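Local coordinates for galactofuranose-binding protein YtfQ (Escherichia coli, PDB 2VK2) that binds alpha- and beta-galactofuranose in the periplasm as the solute-binding protein of the ABC transporter YtfQRT-YjfF, at residues Ser8-Glu13 against Ala65-Thr70; Gly168-Ser173 against Ala197-Met202. All coordinates share one frame; numbering follows the deposited sequence. Where two conformers were deposited one is given.

Contact 1 of 2, residues Ser8-Glu13 against Ala65-Thr70; sequences SQVGSE and APVVAT. With GZL (beta-D-galactofuranose), chain B.
Val-10 carries the tight part of this contact, with its two methyls divided between Ala-65 and Val-67. Val-10 CG2 lies 3.1 Å from Ala-65 O and also meets the CB of that residue. Val-10 CG1, anti to the backbone N (chi1 174°), reaches Val-67 CG2 at 3.9 Å, and the two valine side chains cross at about a right angle. One backbone bond ties the segments together: Ala-65 N donates to Ser-8 O over 3.0 Å. Ala-65 CB points at 8-13 and meets Gln-9 OE1 at 3.6 Å. That oxygen accepts from Val-10 N in its carbonyl plane, on a lone pair, and also from Arg-17, so the amide is gripped from both the backbone and helix 15-31. Beyond Val-10 the segments part. Ser-12 and Thr-70, both exposed, lie on diverging loops, and Glu-13 turns to the sugar, where Glu-13 OE2 accepts from O1 of beta-D-galactofuranose at 2.6 Å. Arg-17 forms a salt bridge to the same carboxylate oxygen, and Gln-42 bonds the other. The contact sits where the parallel strands 4-9 and 61-64, neighbours in one sheet, run out into the loops at their C-terminal ends, with Gln-47 of helix 44-57 bonded to Ser-8, Ala-65 and Val-67.

Contact 2 of 2, residues Gly168-Ser173 against Ala197-Met202; sequences GDFTRS and AHNDDM. With GZL (beta-D-galactofuranose), chain B.
Phe-170 and Asn-199 meet with ring and amide planes 58° apart, and both touch the sugar. Asn-199 CG comes to the ring edge, 3.4 Å from Phe-170 CD1, while C4 of beta-D-galactofuranose lies over one ring face, offset toward the rim. The amide does three jobs. Asn-199 ND2 donates to Phe-170 O at 2.9 Å, from above the carbonyl plane, and also to sugar O2 at 3.0 Å in a nearly straight bond (174°). Its OD1 accepts from Met-202 N, the N-cap bond of helix 200-212; with CG between the backbone N and carbonyl carbon (chi1 78°), the amide oxygen can turn back to the helix start. An alanine in place of this asparagine would probably leave Phe-170 O and sugar O2 without this donor and Met-202 N without its cap. Met-202, bent at chi3, brings SD to 3.4 Å from Phe-170 N and CE to 3.9 Å from Phe-170 CD1, while His-198 CB approaches the ring obliquely at CE1. Farther along, in the Asp-201 conformer given of two, a water accepts from Arg-172 N and donates to Asp-201 OD2, which also accepts from Gly-15 N; the Arg-172 guanidinium is salt-bridged to Asp-231. The contact joins the starts of helices 172-185 and 200-212, just after strands 160-167 and 194-197, with helix 141-153 packing on Phe-170 and His-198.

Both contacts are buried, and each lies at the C-terminal ends of strands beside the sugar, but in different sheets: contact 1 follows strands 4-9 and 61-64 of the parallel sheet, contact 2 follows strands 160-167 and 194-197 of the mixed sheet. Facing each other across the ligand, they fit the two-lobed architecture of periplasmic binding proteins. Contact 1 buries less surface and is chiefly aliphatic, sending only a carboxylate to the sugar; contact 2 joins two helix starts and supplies an aromatic face and an amide, with a water between Arg-172 and Asp-201. The two also touch directly, Glu-13 packing on Phe-170 and Thr-171.

Contact 1 of 2, residues Ser8-Glu13 against Ala65-Thr70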
# COMPACT_ATOMS: atom_id res chain seq x y z
N SER A 8 14.97 -6.00 -2.04
CA SER A 8 14.17 -6.33 -3.21
C SER A 8 12.87 -5.54 -3.15
O SER A 8 11.96 -5.87 -2.39
CB SER A 8 13.88 -7.83 -3.29
OG SER A 8 13.04 -8.10 -4.40
N GLN A 9 12.82 -4.47 -3.95
CA GLN A 9 11.69 -3.55 -4.02
C GLN A 9 10.77 -4.00 -5.15
O GLN A 9 11.23 -4.54 -6.16
CB GLN A 9 12.25 -2.13 -4.24
CG GLN A 9 11.25 -0.98 -4.33
CD GLN A 9 10.32 -0.89 -3.14
OE1 GLN A 9 9.57 -1.82 -2.87
NE2 GLN A 9 10.34 0.25 -2.44
N VAL A 10 9.46 -3.78 -4.98
CA VAL A 10 8.47 -4.21 -5.97
C VAL A 10 8.66 -3.48 -7.29
O VAL A 10 8.60 -4.08 -8.37
CB VAL A 10 7.02 -3.94 -5.46
CG1 VAL A 10 5.99 -4.25 -6.55
CG2 VAL A 10 6.74 -4.72 -4.20
N GLY A 11 8.88 -2.18 -7.19
CA GLY A 11 8.97 -1.29 -8.34
C GLY A 11 8.68 0.13 -7.91
O GLY A 11 9.03 0.52 -6.80
N SER A 12 8.05 0.90 -8.78
CA SER A 12 7.71 2.29 -8.50
C SER A 12 6.31 2.60 -9.03
O SER A 12 6.09 3.63 -9.68
CB SER A 12 8.75 3.22 -9.15
OG SER A 12 8.81 2.99 -10.55
N GLU A 13 5.37 1.71 -8.73
CA GLU A 13 4.02 1.80 -9.30
C GLU A 13 3.20 2.96 -8.74
O GLU A 13 2.27 3.42 -9.40
CB GLU A 13 3.27 0.46 -9.13
CG GLU A 13 2.80 0.11 -7.71
CD GLU A 13 3.91 -0.39 -6.79
OE1 GLU A 13 5.06 -0.57 -7.23
OE2 GLU A 13 3.60 -0.61 -5.60
N ALA A 65 9.96 -6.39 -0.16
CA ALA A 65 8.56 -5.98 -0.21
C ALA A 65 7.89 -6.98 -1.15
O ALA A 65 8.01 -6.86 -2.36
CB ALA A 65 8.44 -4.56 -0.74
N PRO A 66 7.23 -8.02 -0.59
CA PRO A 66 6.78 -9.12 -1.44
C PRO A 66 5.57 -8.76 -2.30
O PRO A 66 4.51 -8.47 -1.76
CB PRO A 66 6.42 -10.22 -0.43
CG PRO A 66 6.05 -9.48 0.80
CD PRO A 66 6.90 -8.24 0.83
N VAL A 67 5.73 -8.79 -3.62
CA VAL A 67 4.69 -8.26 -4.51
C VAL A 67 3.36 -9.00 -4.30
O VAL A 67 2.30 -8.36 -4.25
CB VAL A 67 5.12 -8.28 -6.00
CG1 VAL A 67 5.41 -9.70 -6.48
CG2 VAL A 67 4.07 -7.60 -6.87
N VAL A 68 3.42 -10.32 -4.17
CA VAL A 68 2.27 -11.15 -3.83
C VAL A 68 2.62 -12.02 -2.62
O VAL A 68 3.79 -12.11 -2.24
CB VAL A 68 1.83 -12.04 -5.01
CG1 VAL A 68 1.41 -11.17 -6.19
CG2 VAL A 68 2.94 -13.01 -5.41
N ALA A 69 1.62 -12.65 -2.02
CA ALA A 69 1.80 -13.37 -0.75
C ALA A 69 2.32 -14.79 -0.91
O ALA A 69 2.88 -15.36 0.04
CB ALA A 69 0.51 -13.38 0.04
N THR A 70 2.13 -15.36 -2.10
CA THR A 70 2.44 -16.76 -2.39
C THR A 70 3.81 -16.91 -3.04
O THR A 70 4.34 -15.96 -3.60
CB THR A 70 1.40 -17.34 -3.37
OG1 THR A 70 1.33 -16.50 -4.53
CG2 THR A 70 0.02 -17.41 -2.72
C6 GZL B . 1.31 -0.72 1.05
C5 GZL B . 1.48 -1.26 -0.18
C4 GZL B . 0.91 -0.66 -1.45
C3 GZL B . 0.40 0.75 -1.50
C2 GZL B . 0.85 1.37 -2.58
O6 GZL B . 1.81 -1.29 2.14
O5 GZL B . 2.12 -2.43 -0.29
O4 GZL B . 1.90 -0.68 -2.49
O3 GZL B . -0.47 1.23 -0.61
C1 GZL B . 1.82 0.49 -3.30
O2 GZL B . 0.57 2.59 -3.02
O1 GZL B . 1.35 0.16 -4.61

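Contact 2 of 2, residues Gly168-Ser173 against Ala197-Met202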
# COMPACT_ATOMS: atom_id res chain seq x y z
N GLY A 168 -6.78 -2.27 -10.36
CA GLY A 168 -6.16 -1.17 -11.08
C GLY A 168 -4.65 -1.17 -10.94
O GLY A 168 -4.01 -0.15 -11.18
N ASP A 169 -4.09 -2.30 -10.52
CA ASP A 169 -2.63 -2.51 -10.46
C ASP A 169 -1.87 -1.52 -9.56
O ASP A 169 -0.65 -1.39 -9.68
CB ASP A 169 -2.01 -2.48 -11.87
CG ASP A 169 -2.65 -3.49 -12.82
OD1 ASP A 169 -3.37 -4.39 -12.36
OD2 ASP A 169 -2.41 -3.37 -14.04
N PHE A 170 -2.58 -0.84 -8.66
CA PHE A 170 -2.01 0.19 -7.79
C PHE A 170 -1.42 1.42 -8.54
O PHE A 170 -0.67 2.19 -7.96
CB PHE A 170 -0.93 -0.41 -6.85
CG PHE A 170 -1.47 -1.07 -5.60
CD1 PHE A 170 -2.45 -0.46 -4.82
CD2 PHE A 170 -0.94 -2.28 -5.16
CE1 PHE A 170 -2.91 -1.06 -3.66
CE2 PHE A 170 -1.41 -2.89 -4.00
CZ PHE A 170 -2.38 -2.26 -3.25
N THR A 171 -1.79 1.60 -9.81
CA THR A 171 -1.27 2.73 -10.59
C THR A 171 -2.35 3.75 -10.95
O THR A 171 -3.53 3.42 -11.07
CB THR A 171 -0.59 2.29 -11.91
OG1 THR A 171 -1.56 1.79 -12.82
CG2 THR A 171 0.47 1.24 -11.65
N ARG A 172 -1.92 4.99 -11.14
CA ARG A 172 -2.80 6.06 -11.57
C ARG A 172 -3.38 5.78 -12.96
O ARG A 172 -4.59 5.94 -13.18
CB ARG A 172 -2.04 7.39 -11.56
CG ARG A 172 -2.92 8.62 -11.63
CD ARG A 172 -2.12 9.90 -11.43
NE ARG A 172 -1.57 10.02 -10.08
CZ ARG A 172 -1.02 11.13 -9.58
NH1 ARG A 172 -0.92 12.23 -10.32
NH2 ARG A 172 -0.56 11.15 -8.34
N SER A 173 -2.53 5.35 -13.88
CA SER A 173 -2.95 5.12 -15.27
C SER A 173 -3.98 4.00 -15.38
O SER A 173 -4.99 4.15 -16.06
CB SER A 173 -1.74 4.85 -16.17
OG SER A 173 -1.01 3.72 -15.73
N ALA A 197 -10.72 2.93 -3.66
CA ALA A 197 -9.48 2.48 -4.29
C ALA A 197 -8.51 2.03 -3.21
O ALA A 197 -8.33 2.71 -2.20
CB ALA A 197 -8.88 3.59 -5.12
N HIS A 198 -7.87 0.89 -3.44
CA HIS A 198 -6.92 0.35 -2.46
C HIS A 198 -5.67 1.21 -2.29
O HIS A 198 -4.98 1.07 -1.29
CB HIS A 198 -6.53 -1.08 -2.83
CG HIS A 198 -7.65 -2.06 -2.69
ND1 HIS A 198 -7.46 -3.41 -2.85
CD2 HIS A 198 -8.96 -1.89 -2.39
CE1 HIS A 198 -8.61 -4.03 -2.67
NE2 HIS A 198 -9.53 -3.13 -2.38
N ASN A 199 -5.39 2.10 -3.24
CA ASN A 199 -4.45 3.18 -2.98
C ASN A 199 -4.91 4.51 -3.57
O ASN A 199 -5.78 4.55 -4.45
CB ASN A 199 -3.00 2.83 -3.40
CG ASN A 199 -2.74 2.91 -4.90
OD1 ASN A 199 -3.64 2.97 -5.71
ND2 ASN A 199 -1.46 2.87 -5.26
N ASP A 200 -4.34 5.59 -3.05
CA ASP A 200 -4.66 6.94 -3.52
C ASP A 200 -4.41 7.11 -5.01
O ASP A 200 -5.22 7.72 -5.70
CB ASP A 200 -3.80 8.00 -2.81
CG ASP A 200 -4.15 8.18 -1.34
OD1 ASP A 200 -5.28 7.88 -0.89
OD2 ASP A 200 -3.25 8.66 -0.62
N ASP A 201 -3.29 6.58 -5.51
CA ASP A 201 -2.92 6.78 -6.91
C ASP A 201 -4.01 6.30 -7.87
O ASP A 201 -4.36 7.01 -8.80
CB ASP A 201 -1.59 6.09 -7.24
CG ASP A 201 -0.38 6.92 -6.82
OD1 ASP A 201 -0.46 7.62 -5.79
OD2 ASP A 201 0.65 6.86 -7.52
N MET A 202 -4.56 5.11 -7.62
CA MET A 202 -5.66 4.61 -8.44
C MET A 202 -6.87 5.54 -8.40
O MET A 202 -7.50 5.77 -9.42
CB MET A 202 -6.07 3.20 -8.02
CG MET A 202 -5.10 2.12 -8.48
SD MET A 202 -5.66 0.45 -8.13
CE MET A 202 -5.87 0.52 -6.36
C6 GZL B . 1.31 -0.72 1.05
C5 GZL B . 1.48 -1.26 -0.18
C4 GZL B . 0.91 -0.66 -1.45
C3 GZL B . 0.40 0.75 -1.50
C2 GZL B . 0.85 1.37 -2.58
O6 GZL B . 1.81 -1.29 2.14
O5 GZL B . 2.12 -2.43 -0.29
O4 GZL B . 1.90 -0.68 -2.49
O3 GZL B . -0.47 1.23 -0.61
C1 GZL B . 1.82 0.49 -3.30
O2 GZL B . 0.57 2.59 -3.02
O1 GZL B . 1.35 0.16 -4.61
O HOH W 1 0.71 5.57 -10.12